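Polyhedrin (Uranotaenia sapphirina cypovirus, PDB 4ZQX) forms the crystalline matrix of the polyhedra, the occlusion bodies in which cypovirus particles are embedded, and binds ATP. Local coordinates at residues 33-43 and 55-63; 20-31 and 173-181. All coordinates share one frame; numbering follows the deposited sequence. Where two conformers were deposited one is given.

Contact 1 (33-43 and 55-63)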
loop_
_atom_site.group_PDB
_atom_site.type_symbol
_atom_site.label_atom_id
_atom_site.label_comp_id
_atom_site.label_asym_id
_atom_site.label_seq_id
_atom_site.Cartn_x
_atom_site.Cartn_y
_atom_site.Cartn_z
ATOM N N ALA A 33 -17.680 -2.333 9.601
ATOM C CA ALA A 33 -18.322 -3.611 9.316
ATOM C C ALA A 33 -18.914 -4.158 10.609
ATOM O O ALA A 33 -18.235 -4.209 11.619
ATOM C CB ALA A 33 -17.298 -4.608 8.747
ATOM N N GLU A 34 -20.179 -4.558 10.570
ATOM C CA GLU A 34 -20.846 -5.148 11.731
ATOM C C GLU A 34 -21.214 -6.594 11.380
ATOM O O GLU A 34 -21.721 -6.869 10.294
ATOM C CB GLU A 34 -22.087 -4.331 12.136
ATOM C CG GLU A 34 -22.757 -4.842 13.435
ATOM C CD GLU A 34 -23.881 -3.947 13.986
ATOM O OE1 GLU A 34 -24.801 -4.505 14.630
ATOM O OE2 GLU A 34 -23.848 -2.705 13.811
ATOM N N TYR A 35 -20.945 -7.505 12.309
ATOM C CA TYR A 35 -21.099 -8.939 12.079
ATOM C C TYR A 35 -22.296 -9.488 12.869
ATOM O O TYR A 35 -22.868 -8.788 13.704
ATOM C CB TYR A 35 -19.776 -9.634 12.450
ATOM C CG TYR A 35 -18.617 -9.065 11.658
ATOM C CD1 TYR A 35 -18.273 -9.587 10.415
ATOM C CD2 TYR A 35 -17.888 -7.982 12.128
ATOM C CE1 TYR A 35 -17.222 -9.072 9.681
ATOM C CE2 TYR A 35 -16.834 -7.456 11.401
ATOM C CZ TYR A 35 -16.511 -7.995 10.178
ATOM O OH TYR A 35 -15.467 -7.472 9.456
ATOM N N PRO A 36 -22.691 -10.733 12.594
ATOM C CA PRO A 36 -23.923 -11.258 13.196
ATOM C C PRO A 36 -24.010 -11.206 14.739
ATOM O O PRO A 36 -25.108 -10.923 15.233
ATOM C CB PRO A 36 -23.985 -12.695 12.667
ATOM C CG PRO A 36 -23.312 -12.626 11.346
ATOM C CD PRO A 36 -22.194 -11.608 11.513
ATOM N N GLU A 37 -22.917 -11.436 15.475
ATOM C CA GLU A 37 -22.967 -11.373 16.944
ATOM C C GLU A 37 -22.729 -9.957 17.474
ATOM O O GLU A 37 -22.615 -9.742 18.692
ATOM C CB GLU A 37 -21.995 -12.398 17.561
ATOM C CG GLU A 37 -22.521 -13.823 17.391
ATOM C CD GLU A 37 -21.688 -14.895 18.064
ATOM O OE1 GLU A 37 -20.504 -14.641 18.381
ATOM O OE2 GLU A 37 -22.233 -16.020 18.258
ATOM N N GLY A 38 -22.699 -8.984 16.563
ATOM C CA GLY A 38 -22.685 -7.567 16.935
ATOM C C GLY A 38 -21.311 -6.941 17.040
ATOM O O GLY A 38 -21.169 -5.745 17.334
ATOM N N GLN A 39 -20.284 -7.751 16.823
ATOM C CA GLN A 39 -18.935 -7.229 16.851
ATOM C C GLN A 39 -18.733 -6.336 15.636
ATOM O O GLN A 39 -19.478 -6.439 14.656
ATOM C CB GLN A 39 -17.880 -8.339 16.953
ATOM C CG GLN A 39 -17.833 -9.300 15.829
ATOM C CD GLN A 39 -18.790 -10.475 15.996
ATOM O OE1 GLN A 39 -19.993 -10.309 16.038
ATOM N NE2 GLN A 39 -18.241 -11.669 16.054
ATOM N N CYS A 40 -17.748 -5.441 15.733
ATOM C CA CYS A 40 -17.485 -4.435 14.709
ATOM C C CYS A 40 -16.008 -4.356 14.410
ATOM O O CYS A 40 -15.160 -4.516 15.307
ATOM C CB CYS A 40 -17.928 -3.042 15.169
ATOM S SG CYS A 40 -19.689 -2.846 15.483
ATOM N N LYS A 41 -15.715 -4.096 13.144
ATOM C CA LYS A 41 -14.365 -3.789 12.701
ATOM C C LYS A 41 -14.426 -2.430 12.024
ATOM O O LYS A 41 -15.297 -2.197 11.197
ATOM C CB LYS A 41 -13.898 -4.856 11.715
ATOM C CG LYS A 41 -12.465 -5.207 11.804
ATOM C CD LYS A 41 -12.152 -6.514 11.071
ATOM C CE LYS A 41 -10.732 -6.475 10.584
ATOM N NZ LYS A 41 -10.304 -7.728 9.943
ATOM N N SER A 42 -13.537 -1.518 12.397
ATOM C CA SER A 42 -13.504 -0.197 11.751
ATOM C C SER A 42 -12.182 0.018 11.038
ATOM O O SER A 42 -11.146 -0.443 11.495
ATOM C CB SER A 42 -13.748 0.939 12.737
ATOM O OG SER A 42 -12.713 1.015 13.693
ATOM N N PHE A 43 -12.248 0.725 9.914
ATOM C CA PHE A 43 -11.098 1.021 9.072
ATOM C C PHE A 43 -11.107 2.516 8.839
ATOM O O PHE A 43 -12.117 3.059 8.377
ATOM C CB PHE A 43 -11.219 0.324 7.709
ATOM C CG PHE A 43 -11.426 -1.181 7.788
ATOM C CD1 PHE A 43 -12.696 -1.709 7.970
ATOM C CD2 PHE A 43 -10.356 -2.062 7.653
ATOM C CE1 PHE A 43 -12.899 -3.098 8.031
ATOM C CE2 PHE A 43 -10.551 -3.452 7.712
ATOM C CZ PHE A 43 -11.828 -3.961 7.906
ATOM N N ILE A 55 -10.021 -2.165 0.451
ATOM C CA ILE A 55 -10.061 -3.259 1.410
ATOM C C ILE A 55 -10.259 -4.591 0.690
ATOM O O ILE A 55 -11.212 -4.763 -0.072
ATOM C CB ILE A 55 -11.198 -3.063 2.444
ATOM C CG1 ILE A 55 -11.064 -1.699 3.136
ATOM C CG2 ILE A 55 -11.167 -4.186 3.485
ATOM C CD1 ILE A 55 -12.175 -1.366 4.126
ATOM N N LYS A 56 -9.350 -5.530 0.947
ATOM C CA LYS A 56 -9.437 -6.875 0.401
ATOM C C LYS A 56 -10.551 -7.656 1.086
ATOM O O LYS A 56 -10.911 -7.392 2.240
ATOM C CB LYS A 56 -8.111 -7.603 0.628
ATOM C CG LYS A 56 -6.934 -6.943 -0.082
ATOM C CD LYS A 56 -5.576 -7.438 0.398
ATOM C CE LYS A 56 -5.326 -8.885 0.063
ATOM N NZ LYS A 56 -3.934 -9.299 0.413
ATOM N N SER A 57 -11.082 -8.650 0.400
ATOM C CA SER A 57 -12.122 -9.468 1.007
ATOM C C SER A 57 -11.625 -10.181 2.279
ATOM O O SER A 57 -12.386 -10.375 3.223
ATOM C CB SER A 57 -12.637 -10.480 -0.009
ATOM O OG SER A 57 -11.587 -11.323 -0.435
ATOM N N SER A 58 -10.353 -10.566 2.311
ATOM C CA SER A 58 -9.785 -11.232 3.498
ATOM C C SER A 58 -9.719 -10.306 4.728
ATOM O O SER A 58 -9.797 -10.762 5.870
ATOM C CB SER A 58 -8.387 -11.814 3.196
ATOM O OG SER A 58 -7.451 -10.802 2.867
ATOM N N GLU A 59 -9.593 -9.009 4.488
ATOM C CA GLU A 59 -9.516 -8.031 5.561
ATOM C C GLU A 59 -10.894 -7.732 6.139
ATOM O O GLU A 59 -11.010 -7.262 7.267
ATOM C CB GLU A 59 -8.865 -6.729 5.045
ATOM C CG GLU A 59 -7.375 -6.861 4.762
ATOM C CD GLU A 59 -6.786 -5.677 3.988
ATOM O OE1 GLU A 59 -7.471 -5.093 3.126
ATOM O OE2 GLU A 59 -5.613 -5.346 4.242
ATOM N N LEU A 60 -11.938 -8.000 5.357
ATOM C CA LEU A 60 -13.303 -7.671 5.759
ATOM C C LEU A 60 -13.972 -8.783 6.537
ATOM O O LEU A 60 -15.063 -8.593 7.065
ATOM C CB LEU A 60 -14.168 -7.364 4.530
ATOM C CG LEU A 60 -14.439 -5.916 4.136
ATOM C CD1 LEU A 60 -15.439 -5.898 2.986
ATOM C CD2 LEU A 60 -14.934 -5.080 5.306
ATOM N N MET A 61 -13.345 -9.953 6.605
ATOM C CA MET A 61 -13.892 -11.036 7.413
ATOM C C MET A 61 -13.655 -10.730 8.889
ATOM O O MET A 61 -12.663 -10.097 9.237
ATOM C CB MET A 61 -13.202 -12.355 7.062
ATOM C CG MET A 61 -13.280 -12.736 5.604
ATOM S SD MET A 61 -14.916 -13.301 5.146
ATOM C CE MET A 61 -14.772 -14.999 5.668
ATOM N N TRP A 62 -14.559 -11.163 9.760
ATOM C CA TRP A 62 -14.255 -11.149 11.178
ATOM C C TRP A 62 -13.214 -12.228 11.401
ATOM O O TRP A 62 -13.464 -13.411 11.148
ATOM C CB TRP A 62 -15.495 -11.401 12.033
ATOM C CG TRP A 62 -15.169 -11.421 13.473
ATOM C CD1 TRP A 62 -15.110 -12.508 14.286
ATOM C CD2 TRP A 62 -14.816 -10.292 14.280
ATOM N NE1 TRP A 62 -14.748 -12.128 15.560
ATOM C CE2 TRP A 62 -14.571 -10.770 15.583
ATOM C CE3 TRP A 62 -14.698 -8.918 14.029
ATOM C CZ2 TRP A 62 -14.200 -9.925 16.632
ATOM C CZ3 TRP A 62 -14.345 -8.081 15.073
ATOM C CH2 TRP A 62 -14.101 -8.585 16.356
ATOM N N ASP A 63 -12.042 -11.816 11.866
ATOM C CA ASP A 63 -10.848 -12.666 11.811
ATOM C C ASP A 63 -10.283 -13.107 13.163
ATOM O O ASP A 63 -9.113 -13.495 13.267
ATOM C CB ASP A 63 -9.780 -11.972 10.956
ATOM C CG ASP A 63 -9.499 -10.547 11.384
ATOM O OD1 ASP A 63 -10.294 -9.944 12.124
ATOM O OD2 ASP A 63 -8.462 -10.025 10.953
#
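With chi1 near 178° the indole of W62 swings away from its own N and leaves CB facing the Y35 ring, which chi1 -57° turns anti to the carbonyl carbon. Strands 33-34 and 40-43 form a beta hairpin through a type I turn from Y35 to G38 (positive phi), closed by Y35 N bonding Q39 O; a weakly bonded helical turn, 57-60, and the chain after it cross the hairpin. W62 CB lies over the centre of the Y35 ring, 3.7 Å from the centroid, and the indole turns an edge to that ring in an edge-to-face pair, planes at 54°. Q39 lays CG over the six-membered ring of W62, 3.4 Å from its centroid, a close CH-pi contact. Further along the hairpin, I55 CD1 sits over one face of the F43 ring, offset toward its rim (CH-pi), and L60 CD2 packs against F43 and A33 CB. K41 NZ hydrogen-bonds E59 O (2.8 Å) and, weakly, M61 O; its salt-bridge bonds to D63 OD1 and OD2 (3.1 Å each) are weak, and W210 NE1 and Q69 NE2 hold those two oxygens. Y35 OH donates to L60 O at 2.7 Å, from above the carbonyl plane rather than along a lone pair.

Contact 2 (20-31 and 173-181)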
loop_
_atom_site.group_PDB
_atom_site.type_symbol
_atom_site.label_atom_id
_atom_site.label_comp_id
_atom_site.label_asym_id
_atom_site.label_seq_id
_atom_site.Cartn_x
_atom_site.Cartn_y
_atom_site.Cartn_z
ATOM N N PRO A 20 -11.341 21.834 8.329
ATOM C CA PRO A 20 -11.256 20.874 7.216
ATOM C C PRO A 20 -11.305 21.486 5.811
ATOM O O PRO A 20 -11.016 20.794 4.852
ATOM C CB PRO A 20 -12.473 19.966 7.435
ATOM C CG PRO A 20 -12.799 20.100 8.904
ATOM C CD PRO A 20 -12.475 21.536 9.226
ATOM N N ARG A 21 -11.672 22.755 5.690
ATOM C CA ARG A 21 -11.722 23.390 4.380
ATOM C C ARG A 21 -10.340 23.851 3.908
ATOM O O ARG A 21 -10.156 24.190 2.738
ATOM C CB ARG A 21 -12.711 24.558 4.400
ATOM C CG ARG A 21 -14.107 24.108 4.772
ATOM C CD ARG A 21 -15.137 25.223 4.789
ATOM N NE ARG A 21 -16.372 24.747 5.406
ATOM C CZ ARG A 21 -17.317 24.056 4.775
ATOM N NH1 ARG A 21 -17.198 23.765 3.485
ATOM N NH2 ARG A 21 -18.392 23.657 5.439
ATOM N N ALA A 22 -9.363 23.846 4.808
ATOM C CA ALA A 22 -8.012 24.298 4.468
ATOM C C ALA A 22 -7.261 23.384 3.488
ATOM O O ALA A 22 -7.458 22.167 3.452
ATOM C CB ALA A 22 -7.173 24.472 5.743
ATOM N N TYR A 23 -6.384 24.001 2.705
ATOM C CA TYR A 23 -5.426 23.262 1.907
ATOM C C TYR A 23 -4.574 22.404 2.837
ATOM O O TYR A 23 -4.107 22.885 3.861
ATOM C CB TYR A 23 -4.550 24.223 1.093
ATOM C CG TYR A 23 -3.619 23.504 0.140
ATOM C CD1 TYR A 23 -4.076 23.021 -1.075
ATOM C CD2 TYR A 23 -2.281 23.320 0.454
ATOM C CE1 TYR A 23 -3.222 22.355 -1.955
ATOM C CE2 TYR A 23 -1.420 22.641 -0.408
ATOM C CZ TYR A 23 -1.898 22.163 -1.609
ATOM O OH TYR A 23 -1.063 21.504 -2.475
ATOM N N ASP A 24 -4.401 21.132 2.466
ATOM C CA ASP A 24 -3.677 20.121 3.249
ATOM C C ASP A 24 -4.437 19.611 4.488
ATOM O O ASP A 24 -3.888 18.829 5.269
ATOM C CB ASP A 24 -2.253 20.579 3.631
ATOM C CG ASP A 24 -1.175 20.066 2.667
ATOM O OD1 ASP A 24 -1.481 19.338 1.683
ATOM O OD2 ASP A 24 -0.003 20.410 2.919
ATOM N N ALA A 25 -5.700 20.010 4.647
ATOM C CA ALA A 25 -6.543 19.445 5.704
ATOM C C ALA A 25 -7.172 18.168 5.189
ATOM O O ALA A 25 -7.636 18.112 4.049
ATOM C CB ALA A 25 -7.609 20.427 6.128
ATOM N N ASN A 26 -7.173 17.123 6.015
ATOM C CA ASN A 26 -7.693 15.844 5.567
ATOM C C ASN A 26 -9.213 15.762 5.464
ATOM O O ASN A 26 -9.931 16.252 6.325
ATOM C CB ASN A 26 -7.230 14.735 6.512
ATOM C CG ASN A 26 -5.806 14.328 6.283
ATOM O OD1 ASN A 26 -5.312 14.345 5.160
ATOM N ND2 ASN A 26 -5.129 13.949 7.354
ATOM N N MET A 27 -9.684 15.079 4.427
ATOM C CA MET A 27 -11.012 14.463 4.452
ATOM C C MET A 27 -10.868 13.165 5.232
ATOM O O MET A 27 -9.773 12.573 5.251
ATOM C CB MET A 27 -11.517 14.158 3.044
ATOM C CG MET A 27 -11.679 15.392 2.159
ATOM S SD MET A 27 -12.005 14.931 0.433
ATOM C CE MET A 27 -10.381 14.384 -0.055
ATOM N N GLU A 28 -11.951 12.734 5.880
ATOM C CA GLU A 28 -11.914 11.554 6.744
ATOM C C GLU A 28 -12.908 10.497 6.282
ATOM O O GLU A 28 -14.053 10.815 5.941
ATOM C CB GLU A 28 -12.249 11.937 8.190
ATOM C CG GLU A 28 -11.463 13.107 8.741
ATOM C CD GLU A 28 -9.998 12.808 9.022
ATOM O OE1 GLU A 28 -9.646 11.622 9.133
ATOM O OE2 GLU A 28 -9.211 13.774 9.167
ATOM N N LEU A 29 -12.471 9.237 6.284
ATOM C CA LEU A 29 -13.333 8.099 5.952
ATOM C C LEU A 29 -13.211 7.036 7.051
ATOM O O LEU A 29 -12.115 6.578 7.364
ATOM C CB LEU A 29 -12.920 7.488 4.606
ATOM C CG LEU A 29 -13.542 6.143 4.205
ATOM C CD1 LEU A 29 -15.035 6.258 3.976
ATOM C CD2 LEU A 29 -12.850 5.587 2.963
ATOM N N VAL A 30 -14.333 6.675 7.655
ATOM C CA VAL A 30 -14.389 5.515 8.529
ATOM C C VAL A 30 -15.387 4.526 7.983
ATOM O O VAL A 30 -16.552 4.840 7.785
ATOM C CB VAL A 30 -14.791 5.877 9.962
ATOM C CG1 VAL A 30 -14.912 4.606 10.823
ATOM C CG2 VAL A 30 -13.769 6.817 10.569
ATOM N N ILE A 31 -14.905 3.322 7.728
ATOM C CA ILE A 31 -15.765 2.230 7.316
ATOM C C ILE A 31 -15.956 1.306 8.490
ATOM O O ILE A 31 -14.984 0.920 9.128
ATOM C CB ILE A 31 -15.130 1.465 6.155
ATOM C CG1 ILE A 31 -14.912 2.433 4.990
ATOM C CG2 ILE A 31 -16.012 0.276 5.744
ATOM C CD1 ILE A 31 -14.156 1.869 3.846
ATOM N N SER A 173 -15.226 -7.219 -1.588
ATOM C CA SER A 173 -14.088 -6.315 -1.399
ATOM C C SER A 173 -14.584 -4.893 -1.657
ATOM O O SER A 173 -15.684 -4.708 -2.181
ATOM C CB SER A 173 -12.939 -6.673 -2.334
ATOM O OG SER A 173 -13.356 -6.655 -3.690
ATOM N N ILE A 174 -13.798 -3.893 -1.268
ATOM C CA ILE A 174 -14.270 -2.512 -1.283
ATOM C C ILE A 174 -13.279 -1.574 -1.936
ATOM O O ILE A 174 -12.073 -1.641 -1.671
ATOM C CB ILE A 174 -14.506 -1.987 0.158
ATOM C CG1 ILE A 174 -15.570 -2.816 0.875
ATOM C CG2 ILE A 174 -14.922 -0.530 0.129
ATOM C CD1 ILE A 174 -15.759 -2.407 2.338
ATOM N N ALA A 175 -13.793 -0.689 -2.780
ATOM C CA ALA A 175 -13.003 0.427 -3.300
ATOM C C ALA A 175 -13.791 1.721 -3.165
ATOM O O ALA A 175 -14.838 1.881 -3.786
ATOM C CB ALA A 175 -12.633 0.197 -4.745
ATOM N N VAL A 176 -13.271 2.621 -2.344
ATOM C CA VAL A 176 -13.883 3.916 -2.099
ATOM C C VAL A 176 -12.910 4.977 -2.585
ATOM O O VAL A 176 -11.734 4.963 -2.215
ATOM C CB VAL A 176 -14.163 4.121 -0.594
ATOM C CG1 VAL A 176 -14.832 5.473 -0.333
ATOM C CG2 VAL A 176 -15.038 3.031 -0.091
ATOM N N ILE A 177 -13.398 5.872 -3.435
ATOM C CA ILE A 177 -12.605 6.982 -3.933
ATOM C C ILE A 177 -13.311 8.266 -3.535
ATOM O O ILE A 177 -14.458 8.462 -3.924
ATOM C CB ILE A 177 -12.487 6.924 -5.467
ATOM C CG1 ILE A 177 -11.832 5.608 -5.885
ATOM C CG2 ILE A 177 -11.640 8.097 -5.990
ATOM C CD1 ILE A 177 -11.866 5.327 -7.368
ATOM N N VAL A 178 -12.639 9.124 -2.770
ATOM C CA VAL A 178 -13.250 10.336 -2.218
ATOM C C VAL A 178 -12.450 11.564 -2.623
ATOM O O VAL A 178 -11.436 11.877 -1.990
ATOM C CB VAL A 178 -13.299 10.302 -0.690
ATOM C CG1 VAL A 178 -14.050 11.507 -0.161
ATOM C CG2 VAL A 178 -13.948 9.032 -0.216
ATOM N N PRO A 179 -12.892 12.276 -3.678
ATOM C CA PRO A 179 -12.141 13.450 -4.147
ATOM C C PRO A 179 -12.514 14.720 -3.391
ATOM O O PRO A 179 -13.644 14.850 -2.899
ATOM C CB PRO A 179 -12.563 13.579 -5.625
ATOM C CG PRO A 179 -13.590 12.563 -5.865
ATOM C CD PRO A 179 -14.034 12.000 -4.558
ATOM N N ARG A 180 -11.552 15.631 -3.295
ATOM C CA ARG A 180 -11.771 16.927 -2.685
ATOM C C ARG A 180 -12.724 17.834 -3.495
ATOM O O ARG A 180 -12.651 17.893 -4.718
ATOM C CB ARG A 180 -10.427 17.640 -2.531
ATOM C CG ARG A 180 -10.539 18.894 -1.682
ATOM C CD ARG A 180 -9.200 19.576 -1.444
ATOM N NE ARG A 180 -9.331 20.587 -0.394
ATOM C CZ ARG A 180 -9.237 20.344 0.922
ATOM N NH1 ARG A 180 -8.981 19.121 1.409
ATOM N NH2 ARG A 180 -9.396 21.342 1.766
ATOM N N ASN A 181 -13.598 18.547 -2.792
ATOM C CA ASN A 181 -14.432 19.585 -3.385
ATOM C C ASN A 181 -13.588 20.741 -3.983
ATOM O O ASN A 181 -12.869 21.443 -3.268
ATOM C CB ASN A 181 -15.394 20.077 -2.287
ATOM C CG ASN A 181 -16.256 21.257 -2.720
ATOM O OD1 ASN A 181 -16.274 21.639 -3.875
ATOM N ND2 ASN A 181 -16.987 21.829 -1.771
#
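L29 and V176 meet tip to tip, CD2 to CG1 at 3.8 Å, in the middle of an apolar seam between two beta sheets. Strands 27-31 and 173-179 run nearly antiparallel, at 160°, with axes 8.9 Å apart: this is face-to-face packing of a beta sandwich, in which side chains rather than backbone bonds fill the interface. I31 and V176 slide past each other in opposite directions, and I31 CG2 approaches I174 CD1 more loosely, at 4.3 Å. M27, bent at chi3 (-74°), swings CE across strand 173-179, 3.3 Å from V178 O, and SD packs on V178 CG1.

Toward the 3-10 segment and the type II turn from A22 to A25, the contact becomes polar and approaches solvent, with R21 and A22 exposed. R180, extended from CG to NE, carries its guanidinium among the carbonyls of the 3-10 segment and the turn. NH1 donates to A25 O (3.1 Å) in the carbonyl plane and also to P48 O; NH2 makes a weak bond to R21 O and lies 2.7 Å from A22 O. Y133 of the third subunit packs on E28 and V30, and T203 of the second on A175 and I177. Strands 40-47 and 101-107 flank strand 27-34 in one sheet, while strands 50-55 and 116-120 flank strand 173-179 in the other.

How the contacts relate
Both contacts are largely buried and share strand 27-34, but they use it differently. Contact 2 spans the space between the two sheets with aliphatic side chains and becomes polar at its turn end, where one arginine collects backbone carbonyls. Contact 1 lies at the other end of the strand, where the hairpin is covered by helix 57-60 and its following chain, and mixes aromatic stacking with a lysine held by carbonyls, one of them weakly, and a carboxylate. Their centres are about 21 Å apart, yet they meet directly: F43 N probably bonds to I31 O, I174 N probably bonds to I55 O, and L60 CD1 packs on I174 CD1.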